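Local coordinates for type III chaperone protein ShcA (Pseudomonas syringae pv. tomato, PDB 4G6T) that probably acts as a type III secretion chaperone of the CesT family, binding a partner effector protein and holding it ready for export from the bacterium, at residues Leu43-Asp48 / Leu54-Leu59; Lys64-Gln69 / Arg123-Ala128; Gln23-Val26 / Thr32-Met35; Gln99-Glu104 / Pro109-Glu114. One frame throughout, in Å; residues are numbered along the deposited sequence.

Contact 1. Residues Leu43-Asp48 / Leu54-Leu59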
loop_
_atom_site.group_PDB
_atom_site.type_symbol
_atom_site.label_atom_id
_atom_site.label_comp_id
_atom_site.label_asym_id
_atom_site.label_seq_id
_atom_site.Cartn_x
_atom_site.Cartn_y
_atom_site.Cartn_z
ATOM N N LEU A 43 1.135 0.435 5.591
ATOM C CA LEU A 43 0.340 0.179 4.357
ATOM C C LEU A 43 1.313 0.292 3.205
ATOM O O LEU A 43 2.273 1.095 3.202
ATOM C CB LEU A 43 -0.842 1.123 4.224
ATOM C CG LEU A 43 -2.037 0.839 3.286
ATOM C CD1 LEU A 43 -3.340 1.383 3.841
ATOM C CD2 LEU A 43 -1.788 1.433 1.903
ATOM N N THR A 44 1.139 -0.530 2.187
ATOM C CA THR A 44 1.943 -0.450 0.988
ATOM C C THR A 44 1.051 -0.493 -0.218
ATOM O O THR A 44 0.076 -1.260 -0.248
ATOM C CB THR A 44 3.048 -1.481 0.838
ATOM O OG1 THR A 44 3.845 -1.486 2.051
ATOM C CG2 THR A 44 3.936 -0.985 -0.295
ATOM N N LEU A 45 1.313 0.353 -1.193
ATOM C CA LEU A 45 0.692 0.212 -2.520
ATOM C C LEU A 45 1.690 -0.441 -3.447
ATOM O O LEU A 45 2.865 -0.011 -3.528
ATOM C CB LEU A 45 0.330 1.556 -3.077
ATOM C CG LEU A 45 -0.669 2.437 -2.399
ATOM C CD1 LEU A 45 -0.864 3.757 -3.124
ATOM C CD2 LEU A 45 -2.002 1.732 -2.187
ATOM N N SER A 46 1.276 -1.487 -4.172
ATOM C CA SER A 46 2.174 -2.287 -4.970
ATOM C C SER A 46 1.602 -2.446 -6.376
ATOM O O SER A 46 0.439 -2.860 -6.509
ATOM C CB SER A 46 2.401 -3.658 -4.346
ATOM O OG SER A 46 3.399 -4.449 -4.973
ATOM N N CYS A 47 2.417 -2.140 -7.400
ATOM C CA CYS A 47 1.930 -2.200 -8.757
ATOM C C CYS A 47 2.164 -3.584 -9.333
ATOM O O CYS A 47 3.304 -4.028 -9.430
ATOM C CB CYS A 47 2.731 -1.210 -9.633
ATOM S SG CYS A 47 2.451 0.487 -9.187
ATOM N N ASP A 48 1.098 -4.274 -9.727
ATOM C CA ASP A 48 1.272 -5.560 -10.355
ATOM C C ASP A 48 1.024 -5.370 -11.843
ATOM O O ASP A 48 -0.102 -5.467 -12.336
ATOM C CB ASP A 48 0.328 -6.579 -9.743
ATOM C CG ASP A 48 0.538 -7.971 -10.301
ATOM O OD1 ASP A 48 1.288 -8.139 -11.275
ATOM O OD2 ASP A 48 -0.095 -8.913 -9.738
ATOM N N LEU A 54 -3.597 -2.816 -9.018
ATOM C CA LEU A 54 -2.890 -2.161 -7.908
ATOM C C LEU A 54 -3.284 -2.891 -6.641
ATOM O O LEU A 54 -4.474 -3.088 -6.379
ATOM C CB LEU A 54 -3.308 -0.726 -7.853
ATOM C CG LEU A 54 -2.581 0.139 -6.775
ATOM C CD1 LEU A 54 -1.077 0.290 -7.073
ATOM C CD2 LEU A 54 -3.279 1.498 -6.560
ATOM N N LEU A 55 -2.295 -3.228 -5.840
ATOM C CA LEU A 55 -2.557 -3.880 -4.537
ATOM C C LEU A 55 -2.381 -2.902 -3.419
ATOM O O LEU A 55 -1.391 -2.160 -3.423
ATOM C CB LEU A 55 -1.665 -5.054 -4.346
ATOM C CG LEU A 55 -1.787 -6.144 -5.428
ATOM C CD1 LEU A 55 -0.609 -7.070 -5.443
ATOM C CD2 LEU A 55 -3.127 -6.807 -5.243
ATOM N N LEU A 56 -3.321 -2.935 -2.506
ATOM C CA LEU A 56 -3.225 -2.243 -1.211
ATOM C C LEU A 56 -2.949 -3.315 -0.186
ATOM O O LEU A 56 -3.735 -4.288 -0.054
ATOM C CB LEU A 56 -4.502 -1.536 -0.894
ATOM C CG LEU A 56 -4.957 -0.320 -1.684
ATOM C CD1 LEU A 56 -4.760 -0.485 -3.196
ATOM C CD2 LEU A 56 -6.361 0.117 -1.392
ATOM N N ILE A 57 -1.873 -3.197 0.582
ATOM C CA ILE A 57 -1.445 -4.230 1.485
ATOM C C ILE A 57 -1.185 -3.616 2.835
ATOM O O ILE A 57 -0.550 -2.553 2.926
ATOM C CB ILE A 57 -0.168 -4.921 1.050
ATOM C CG1 ILE A 57 -0.216 -5.348 -0.450
ATOM C CG2 ILE A 57 0.128 -6.167 1.904
ATOM C CD1 ILE A 57 1.067 -5.829 -1.075
ATOM N N GLY A 58 -1.725 -4.223 3.874
ATOM C CA GLY A 58 -1.574 -3.704 5.214
ATOM C C GLY A 58 -1.095 -4.720 6.195
ATOM O O GLY A 58 -1.403 -5.903 6.113
ATOM N N LEU A 59 -0.352 -4.266 7.207
ATOM C CA LEU A 59 0.116 -5.135 8.316
ATOM C C LEU A 59 -0.984 -5.304 9.320
ATOM O O LEU A 59 -1.468 -4.358 9.883
ATOM C CB LEU A 59 1.367 -4.529 8.998
ATOM C CG LEU A 59 1.792 -5.290 10.259
ATOM C CD1 LEU A 59 2.144 -6.745 10.034
ATOM C CD2 LEU A 59 3.034 -4.573 10.888
#
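Strands 43-48 and 54-59 run antiparallel, with 158° between their directions and 4.6 Å between their axes at closest approach; two hydrogen-bonded pairs, T44 with I57 and S46 with L55, tie them by four backbone bonds. The shortest runs from T44 N to I57 O at 2.7 Å, and the straightest from L55 N to S46 O, with 173° at the hydrogen.

On one face sit L43, L45, C47, L54 and L56. L45 and L56 lie side by side and point the same way, so CD2 of L45 settles alongside the branch point of L56, 3.6 Å from its CG. L54 leans across the strand gap instead. With its CG anti to the backbone N (chi1 -177°), it brings CD1 over the backbone of S46, 3.5 Å from S46 O, while the same methyl lies 4.1 Å from C47 SG. Helix 108-127 covers part of this face, laying M115 and L118 on L56 and L119 on L43, while F27 packs on L45 and C47.

The other face carries T44, S46, L55 and I57. Here CD1 of I57 reaches diagonally to S46 CB, 4.1 Å away, and T44 OG1 is hydrogen-bonded to N34 OD1 on the neighbouring strand. T44, S46 and L55 also pack against the chain of another protein. This is a classic beta hairpin, forming the middle of the antiparallel sheet in a CesT-type secretion chaperone.

Contact 2. Residues Lys64-Gln69 / Arg123-Ala128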
loop_
_atom_site.group_PDB
_atom_site.type_symbol
_atom_site.label_atom_id
_atom_site.label_comp_id
_atom_site.label_asym_id
_atom_site.label_seq_id
_atom_site.Cartn_x
_atom_site.Cartn_y
_atom_site.Cartn_z
ATOM N N LYS A 64 -2.823 -12.138 19.836
ATOM C CA LYS A 64 -2.118 -13.416 19.895
ATOM C C LYS A 64 -3.033 -14.642 20.093
ATOM O O LYS A 64 -2.711 -15.735 19.631
ATOM C CB LYS A 64 -1.095 -13.313 21.048
ATOM C CG LYS A 64 -0.258 -14.551 21.354
ATOM C CD LYS A 64 0.607 -15.001 20.181
ATOM C CE LYS A 64 1.474 -16.199 20.567
ATOM N NZ LYS A 64 2.689 -16.305 19.714
ATOM N N ASP A 65 -4.187 -14.449 20.723
ATOM C CA ASP A 65 -5.088 -15.558 21.067
ATOM C C ASP A 65 -6.429 -15.513 20.315
ATOM O O ASP A 65 -7.393 -16.199 20.716
ATOM C CB ASP A 65 -5.385 -15.535 22.579
ATOM C CG ASP A 65 -4.136 -15.731 23.450
ATOM O OD1 ASP A 65 -3.243 -16.543 23.098
ATOM O OD2 ASP A 65 -4.079 -15.081 24.518
ATOM N N ILE A 66 -6.532 -14.684 19.261
ATOM C CA ILE A 66 -7.696 -14.754 18.380
ATOM C C ILE A 66 -7.622 -16.141 17.777
ATOM O O ILE A 66 -6.573 -16.528 17.316
ATOM C CB ILE A 66 -7.678 -13.703 17.253
ATOM C CG1 ILE A 66 -7.962 -12.322 17.808
ATOM C CG2 ILE A 66 -8.797 -13.971 16.263
ATOM C CD1 ILE A 66 -9.441 -12.032 17.954
ATOM N N PRO A 67 -8.727 -16.895 17.838
ATOM C CA PRO A 67 -8.693 -18.251 17.288
ATOM C C PRO A 67 -8.438 -18.185 15.779
ATOM O O PRO A 67 -8.988 -17.290 15.129
ATOM C CB PRO A 67 -10.101 -18.786 17.546
ATOM C CG PRO A 67 -10.696 -17.913 18.577
ATOM C CD PRO A 67 -10.023 -16.573 18.436
ATOM N N GLN A 68 -7.629 -19.111 15.276
ATOM C CA GLN A 68 -7.339 -19.191 13.827
ATOM C C GLN A 68 -8.631 -19.384 13.038
ATOM O O GLN A 68 -8.749 -18.827 11.915
ATOM C CB GLN A 68 -6.300 -20.241 13.476
ATOM C CG GLN A 68 -4.849 -19.917 13.803
ATOM C CD GLN A 68 -4.013 -21.193 13.863
ATOM O OE1 GLN A 68 -4.301 -22.083 14.651
ATOM N NE2 GLN A 68 -3.003 -21.292 13.039
ATOM N N GLN A 69 -9.624 -20.083 13.588
ATOM C CA GLN A 69 -10.962 -20.146 12.948
ATOM C C GLN A 69 -11.622 -18.797 12.667
ATOM O O GLN A 69 -12.330 -18.635 11.662
ATOM C CB GLN A 69 -11.947 -21.013 13.765
ATOM C CG GLN A 69 -11.418 -22.415 14.015
ATOM C CD GLN A 69 -12.474 -23.431 14.451
ATOM O OE1 GLN A 69 -13.607 -23.436 13.948
ATOM N NE2 GLN A 69 -12.084 -24.329 15.364
ATOM N N ARG A 123 -8.131 -1.871 11.592
ATOM C CA ARG A 123 -8.460 -1.351 12.937
ATOM C C ARG A 123 -9.300 -2.399 13.664
ATOM O O ARG A 123 -9.018 -2.715 14.832
ATOM C CB ARG A 123 -9.170 -0.023 12.854
ATOM C CG ARG A 123 -9.371 0.608 14.228
ATOM C CD ARG A 123 -10.168 1.891 14.207
ATOM N NE ARG A 123 -9.765 2.771 13.120
ATOM C CZ ARG A 123 -8.667 3.525 13.063
ATOM N NH1 ARG A 123 -7.763 3.552 14.038
ATOM N NH2 ARG A 123 -8.457 4.245 11.974
ATOM N N GLY A 124 -10.290 -2.934 12.974
ATOM C CA GLY A 124 -11.203 -3.926 13.614
ATOM C C GLY A 124 -10.440 -5.121 14.070
ATOM O O GLY A 124 -10.644 -5.639 15.214
ATOM N N TRP A 125 -9.534 -5.660 13.260
ATOM C CA TRP A 125 -8.788 -6.854 13.648
ATOM C C TRP A 125 -7.837 -6.627 14.793
ATOM O O TRP A 125 -7.505 -7.516 15.546
ATOM C CB TRP A 125 -8.018 -7.453 12.453
ATOM C CG TRP A 125 -8.975 -8.224 11.557
ATOM C CD1 TRP A 125 -9.451 -7.861 10.324
ATOM C CD2 TRP A 125 -9.687 -9.478 11.908
ATOM N NE1 TRP A 125 -10.369 -8.795 9.871
ATOM C CE2 TRP A 125 -10.577 -9.759 10.796
ATOM C CE3 TRP A 125 -9.663 -10.333 13.017
ATOM C CZ2 TRP A 125 -11.395 -10.899 10.762
ATOM C CZ3 TRP A 125 -10.500 -11.469 12.976
ATOM C CH2 TRP A 125 -11.338 -11.732 11.883
ATOM N N ARG A 126 -7.316 -5.417 14.892
ATOM C CA ARG A 126 -6.240 -5.190 15.834
ATOM C C ARG A 126 -6.855 -5.154 17.184
ATOM O O ARG A 126 -6.174 -5.448 18.176
ATOM C CB ARG A 126 -5.580 -3.822 15.553
ATOM C CG ARG A 126 -4.390 -3.515 16.422
ATOM C CD ARG A 126 -3.856 -2.111 16.152
ATOM N NE ARG A 126 -2.521 -2.052 16.717
ATOM C CZ ARG A 126 -2.216 -2.139 18.033
ATOM N NH1 ARG A 126 -3.164 -2.269 19.005
ATOM N NH2 ARG A 126 -0.930 -2.080 18.399
ATOM N N GLU A 127 -8.067 -4.682 17.254
ATOM C CA GLU A 127 -8.711 -4.575 18.550
ATOM C C GLU A 127 -9.754 -5.641 18.846
ATOM O O GLU A 127 -10.361 -5.614 19.905
ATOM C CB GLU A 127 -9.286 -3.179 18.668
ATOM C CG GLU A 127 -10.512 -2.916 17.840
ATOM C CD GLU A 127 -11.739 -2.782 18.685
ATOM O OE1 GLU A 127 -12.815 -3.236 18.219
ATOM O OE2 GLU A 127 -11.650 -2.217 19.816
ATOM N N ALA A 128 -9.967 -6.587 17.934
ATOM C CA ALA A 128 -10.955 -7.648 18.157
ATOM C C ALA A 128 -10.567 -8.466 19.394
ATOM O O ALA A 128 -9.387 -8.504 19.745
ATOM C CB ALA A 128 -11.092 -8.543 16.920
#
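The six-membered ring of W125 meets I66 at its edge: I66 CG2 lies near the indole plane, 4.5 Å from CZ3, and nothing from 64-69 lies over either ring face. The touch is light. W125 also makes an edge-to-face pair with the ring of W121, one turn earlier on helix 108-127, and offers its benzo end to the loop.

I66 faces helix 108-127 and divides its two branches between two partners. CG2, anti to the backbone N, goes to the indole edge, while CG1 stands beside the backbone N (chi1 -73°) and carries CD1 toward the chain end. There CD1 touches both the methyl and the carbonyl of A128, 4.0 Å from CB and 4.0 Å from O. Only these three residues meet across the two segments, and the surface they bury comes to 118 Å².

Right after I66 comes P67, the N-cap residue of helix 68-74, so the contact lies where the start of that helix comes near the C-terminal end of the chain. No hydrogen bond crosses. R123, on the same segment as W125, forms its salt bridge with E120 and takes no part in the contact. The chemistry is therefore that of a small apolar patch at the surface, held by van der Waals contact of one isoleucine with an aromatic edge and the methyl and carbonyl of A128, and without a directional bond to fix its geometry.

Contact 3. Residues Gln23-Val26 / Thr32-Met35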
loop_
_atom_site.group_PDB
_atom_site.type_symbol
_atom_site.label_atom_id
_atom_site.label_comp_id
_atom_site.label_asym_id
_atom_site.label_seq_id
_atom_site.Cartn_x
_atom_site.Cartn_y
_atom_site.Cartn_z
ATOM N N GLN A 23 3.548 16.472 -0.524
ATOM C CA GLN A 23 4.686 16.171 -1.308
ATOM C C GLN A 23 4.404 14.853 -2.043
ATOM O O GLN A 23 3.931 13.939 -1.409
ATOM C CB GLN A 23 5.819 15.938 -0.343
ATOM C CG GLN A 23 7.093 15.455 -0.950
ATOM C CD GLN A 23 8.112 15.168 0.132
ATOM O OE1 GLN A 23 8.172 15.867 1.157
ATOM N NE2 GLN A 23 8.905 14.123 -0.071
ATOM N N PRO A 24 4.745 14.726 -3.331
ATOM C CA PRO A 24 4.295 13.524 -4.046
ATOM C C PRO A 24 4.817 12.207 -3.477
ATOM O O PRO A 24 5.990 12.037 -3.150
ATOM C CB PRO A 24 4.806 13.754 -5.474
ATOM C CG PRO A 24 4.891 15.252 -5.553
ATOM C CD PRO A 24 5.481 15.617 -4.233
ATOM N N LEU A 25 3.897 11.260 -3.307
ATOM C CA LEU A 25 4.308 9.913 -3.019
ATOM C C LEU A 25 4.903 9.312 -4.281
ATOM O O LEU A 25 4.478 9.691 -5.376
ATOM C CB LEU A 25 3.101 9.091 -2.581
ATOM C CG LEU A 25 2.495 9.510 -1.242
ATOM C CD1 LEU A 25 1.025 9.139 -1.127
ATOM C CD2 LEU A 25 3.380 8.991 -0.108
ATOM N N VAL A 26 5.806 8.370 -4.105
ATOM C CA VAL A 26 6.499 7.742 -5.229
ATOM C C VAL A 26 6.522 6.231 -5.132
ATOM O O VAL A 26 6.571 5.631 -4.057
ATOM C CB VAL A 26 7.926 8.265 -5.443
ATOM C CG1 VAL A 26 7.904 9.799 -5.518
ATOM C CG2 VAL A 26 8.843 7.776 -4.373
ATOM N N THR A 32 6.654 -0.301 -5.475
ATOM C CA THR A 32 5.926 -0.177 -4.223
ATOM C C THR A 32 6.070 1.176 -3.590
ATOM O O THR A 32 7.073 1.894 -3.806
ATOM C CB THR A 32 6.311 -1.255 -3.238
ATOM O OG1 THR A 32 7.629 -1.029 -2.712
ATOM C CG2 THR A 32 6.250 -2.630 -3.908
ATOM N N CYS A 33 5.033 1.556 -2.881
ATOM C CA CYS A 33 4.981 2.831 -2.155
ATOM C C CYS A 33 4.585 2.509 -0.725
ATOM O O CYS A 33 3.408 2.276 -0.471
ATOM C CB CYS A 33 3.961 3.799 -2.754
ATOM S SG CYS A 33 3.910 5.393 -1.852
ATOM N N ASN A 34 5.538 2.557 0.224
ATOM C CA ASN A 34 5.303 2.282 1.636
ATOM C C ASN A 34 4.880 3.513 2.336
ATOM O O ASN A 34 5.504 4.595 2.106
ATOM C CB ASN A 34 6.577 1.780 2.296
ATOM C CG ASN A 34 7.060 0.470 1.780
ATOM O OD1 ASN A 34 6.283 -0.310 1.213
ATOM N ND2 ASN A 34 8.339 0.191 1.968
ATOM N N MET A 35 3.889 3.417 3.196
ATOM C CA MET A 35 3.311 4.537 3.873
ATOM C C MET A 35 3.020 4.161 5.336
ATOM O O MET A 35 2.768 2.999 5.679
ATOM C CB MET A 35 1.991 4.936 3.261
ATOM C CG MET A 35 2.082 5.476 1.855
ATOM S SD MET A 35 0.381 5.592 1.194
ATOM C CE MET A 35 0.218 3.888 0.659
#
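C33 and L25 point their side chains at one another across the gap between strand 32-35 and the loop 23-26, and the sulfur sits at the meeting point. With SG anti to its own backbone N (chi1 -180°), C33 holds the sulfur out from the strand toward the loop, where it lies 3.9 Å from L25 CB and 4.0 Å from L25 CD2. It thus rests alongside the leucine, touched at both the root and one methyl.

The same CD2 spans the space to the next residue on that side of the strand, reaching M35 CG at 4.2 Å. L25 is therefore laid over two alternate strand residues, and L13 and F16 of helix 8-19 press on it as well. Its backbone N is held by S17 OG of the same helix.

V26 behaves differently. Its side chain turns away from the strand and what it contributes is its carbonyl: V26 O comes to 3.4 Å from C33 CB and 3.5 Å from C33 SG, a plain packing contact. No hydrogen bond joins the two segments; the strand spends its bonds on its neighbours, C33 pairing with L45 and M35 with L43.

M35 also pairs, antiparallel, with a strand from the chain of another protein, which carries the sheet across the interface. A loop packed over an outer strand of the chain's own sheet, whose edge is taken up by a strand of a partner protein, is consistent with effector binding by strand addition, as in class I secretion chaperones.

Contact 4. Residues Gln99-Glu104 / Pro109-Glu114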
loop_
_atom_site.group_PDB
_atom_site.type_symbol
_atom_site.label_atom_id
_atom_site.label_comp_id
_atom_site.label_asym_id
_atom_site.label_seq_id
_atom_site.Cartn_x
_atom_site.Cartn_y
_atom_site.Cartn_z
ATOM N N GLN A 99 -6.285 -5.541 -0.483
ATOM C CA GLN A 99 -7.382 -5.263 -1.433
ATOM C C GLN A 99 -6.726 -5.098 -2.773
ATOM O O GLN A 99 -5.623 -4.559 -2.872
ATOM C CB GLN A 99 -8.161 -4.047 -1.050
ATOM C CG GLN A 99 -9.263 -3.580 -2.011
ATOM C CD GLN A 99 -10.345 -4.625 -2.243
ATOM O OE1 GLN A 99 -10.074 -5.718 -2.718
ATOM N NE2 GLN A 99 -11.496 -4.320 -1.766
ATOM N N SER A 100 -7.339 -5.589 -3.829
ATOM C CA SER A 100 -6.837 -5.402 -5.181
ATOM C C SER A 100 -7.806 -4.563 -5.942
ATOM O O SER A 100 -9.027 -4.701 -5.829
ATOM C CB SER A 100 -6.640 -6.729 -5.910
ATOM O OG SER A 100 -6.277 -6.503 -7.254
ATOM N N ILE A 101 -7.290 -3.640 -6.748
ATOM C CA ILE A 101 -8.133 -2.785 -7.613
ATOM C C ILE A 101 -7.625 -2.990 -9.064
ATOM O O ILE A 101 -6.468 -2.700 -9.395
ATOM C CB ILE A 101 -8.083 -1.289 -7.260
ATOM C CG1 ILE A 101 -8.300 -0.997 -5.762
ATOM C CG2 ILE A 101 -9.084 -0.559 -8.152
ATOM C CD1 ILE A 101 -7.998 0.448 -5.360
ATOM N N PRO A 102 -8.478 -3.535 -9.946
ATOM C CA PRO A 102 -8.015 -3.658 -11.341
ATOM C C PRO A 102 -7.785 -2.279 -11.941
ATOM O O PRO A 102 -8.467 -1.317 -11.596
ATOM C CB PRO A 102 -9.176 -4.336 -12.037
ATOM C CG PRO A 102 -10.083 -4.813 -10.992
ATOM C CD PRO A 102 -9.867 -4.019 -9.727
ATOM N N ARG A 103 -6.807 -2.249 -12.855
ATOM C CA ARG A 103 -6.409 -0.971 -13.503
ATOM C C ARG A 103 -7.623 -0.249 -14.069
ATOM O O ARG A 103 -7.745 0.978 -13.898
ATOM C CB ARG A 103 -5.341 -1.217 -14.571
ATOM C CG ARG A 103 -4.834 0.057 -15.315
ATOM C CD ARG A 103 -4.593 -0.199 -16.848
ATOM N NE ARG A 103 -3.300 -0.793 -17.138
ATOM C CZ ARG A 103 -2.255 -0.176 -17.724
ATOM N NH1 ARG A 103 -2.320 1.103 -18.144
ATOM N NH2 ARG A 103 -1.125 -0.857 -17.924
ATOM N N GLU A 104 -8.522 -0.991 -14.730
ATOM C CA GLU A 104 -9.802 -0.471 -15.271
ATOM C C GLU A 104 -10.684 0.284 -14.293
ATOM O O GLU A 104 -11.538 1.054 -14.674
ATOM C CB GLU A 104 -10.655 -1.661 -15.810
ATOM C CG GLU A 104 -10.074 -2.456 -16.989
ATOM C CD GLU A 104 -9.037 -3.571 -16.658
ATOM O OE1 GLU A 104 -8.577 -3.733 -15.483
ATOM O OE2 GLU A 104 -8.636 -4.296 -17.616
ATOM N N PRO A 109 -10.882 8.828 -6.301
ATOM C CA PRO A 109 -11.891 8.514 -5.239
ATOM C C PRO A 109 -11.940 7.027 -4.884
ATOM O O PRO A 109 -12.125 6.721 -3.692
ATOM C CB PRO A 109 -13.214 8.961 -5.831
ATOM C CG PRO A 109 -12.826 9.986 -6.890
ATOM C CD PRO A 109 -11.521 9.511 -7.452
ATOM N N THR A 110 -11.798 6.145 -5.863
ATOM C CA THR A 110 -11.787 4.671 -5.585
ATOM C C THR A 110 -10.612 4.305 -4.738
ATOM O O THR A 110 -10.743 3.539 -3.767
ATOM C CB THR A 110 -11.855 3.828 -6.866
ATOM O OG1 THR A 110 -13.136 4.082 -7.460
ATOM C CG2 THR A 110 -11.739 2.367 -6.558
ATOM N N LEU A 111 -9.427 4.804 -5.054
ATOM C CA LEU A 111 -8.288 4.529 -4.245
ATOM C C LEU A 111 -8.505 5.014 -2.803
ATOM O O LEU A 111 -8.126 4.334 -1.827
ATOM C CB LEU A 111 -7.005 5.125 -4.874
ATOM C CG LEU A 111 -5.699 4.981 -4.105
ATOM C CD1 LEU A 111 -5.300 3.544 -3.804
ATOM C CD2 LEU A 111 -4.545 5.620 -4.874
ATOM N N LYS A 112 -9.007 6.236 -2.648
ATOM C CA LYS A 112 -9.301 6.798 -1.300
ATOM C C LYS A 112 -10.261 5.890 -0.540
ATOM O O LYS A 112 -9.959 5.516 0.617
ATOM C CB LYS A 112 -9.880 8.208 -1.392
ATOM C CG LYS A 112 -8.873 9.248 -1.839
ATOM C CD LYS A 112 -9.530 10.612 -1.850
ATOM C CE LYS A 112 -8.469 11.642 -2.167
ATOM N NZ LYS A 112 -9.091 12.952 -1.933
ATOM N N ARG A 113 -11.356 5.520 -1.182
ATOM C CA ARG A 113 -12.393 4.688 -0.550
ATOM C C ARG A 113 -11.827 3.325 -0.153
ATOM O O ARG A 113 -12.065 2.809 0.993
ATOM C CB ARG A 113 -13.559 4.498 -1.499
ATOM C CG ARG A 113 -14.730 3.727 -0.906
ATOM C CD ARG A 113 -15.940 3.680 -1.828
ATOM N NE ARG A 113 -15.641 3.092 -3.142
ATOM C CZ ARG A 113 -15.464 3.786 -4.274
ATOM N NH1 ARG A 113 -15.530 5.125 -4.328
ATOM N NH2 ARG A 113 -15.217 3.124 -5.374
ATOM N N GLU A 114 -11.073 2.697 -1.016
ATOM C CA GLU A 114 -10.527 1.421 -0.738
ATOM C C GLU A 114 -9.432 1.455 0.331
ATOM O O GLU A 114 -9.324 0.533 1.142
ATOM C CB GLU A 114 -10.017 0.697 -1.978
ATOM C CG GLU A 114 -11.154 0.423 -2.968
ATOM C CD GLU A 114 -12.038 -0.735 -2.571
ATOM O OE1 GLU A 114 -11.805 -1.457 -1.550
ATOM O OE2 GLU A 114 -13.036 -0.898 -3.311
#
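I101, E114 and Q99 carry this contact between strand 99-102 and helix 109-114, which run nearly antiparallel at 169°. I101 gives up the most surface. Its CD1 reaches the helix, where it rests against the aliphatic part of E114, 3.9 Å from CB, and meets the CD1 of L111 at 4.4 Å. The other branch, CG2, meets the methyl CG2 of T110 at 4.3 Å.

E114 is apolar at its root and polar at its tip. Bent at chi2 (-77°), it keeps CB and CG on I101 and swings the carboxylate to Q99, whose NE2 donates to OE1 at 2.9 Å. This bond is not in plane: NE2 comes in from above the carboxylate, which stands at 81° to the amide. Q99 CG lies close to the same oxygen, at 3.3 Å.

Q99 uses both ends of its amide. OE1 turns back on its own strand and accepts the N-H of S100 on a lone pair, at 3.0 Å, while NE2 is shared between E114 and the backbone O of A82. Three partners thus fix the amide's rotation. L56 of the next strand packs on both I101 and E114.

The chemistry is mixed: an apolar wedge at I101, beside one polar bond to the carboxylate of E114. An amide donor near OE1 probably favours the ionised form of E114 without adding a full charge of its own.

How the contacts relate
Contacts 1, 3 and 4 are buried and share one antiparallel sheet, whereas contact 2 lies on the surface, its centre about 21 Å from that of contact 1. Contact 1 is the middle: its strand 41-48 bonds to strand 32-37 of contact 3, through L45 with C33, and its strand 53-59 bonds to strand 95-102 of contact 4, through L56 with Q99. Helix 108-127 serves both contacts 4 and 2, near its start and at its end. Chemistry follows place: backbone bonds dominate contact 1, an amide-carboxylate bond joins strand to helix in contact 4, and contacts 3 and 2 have no hydrogen bond between their segments, one buried around a sulfur, the other small and peripheral.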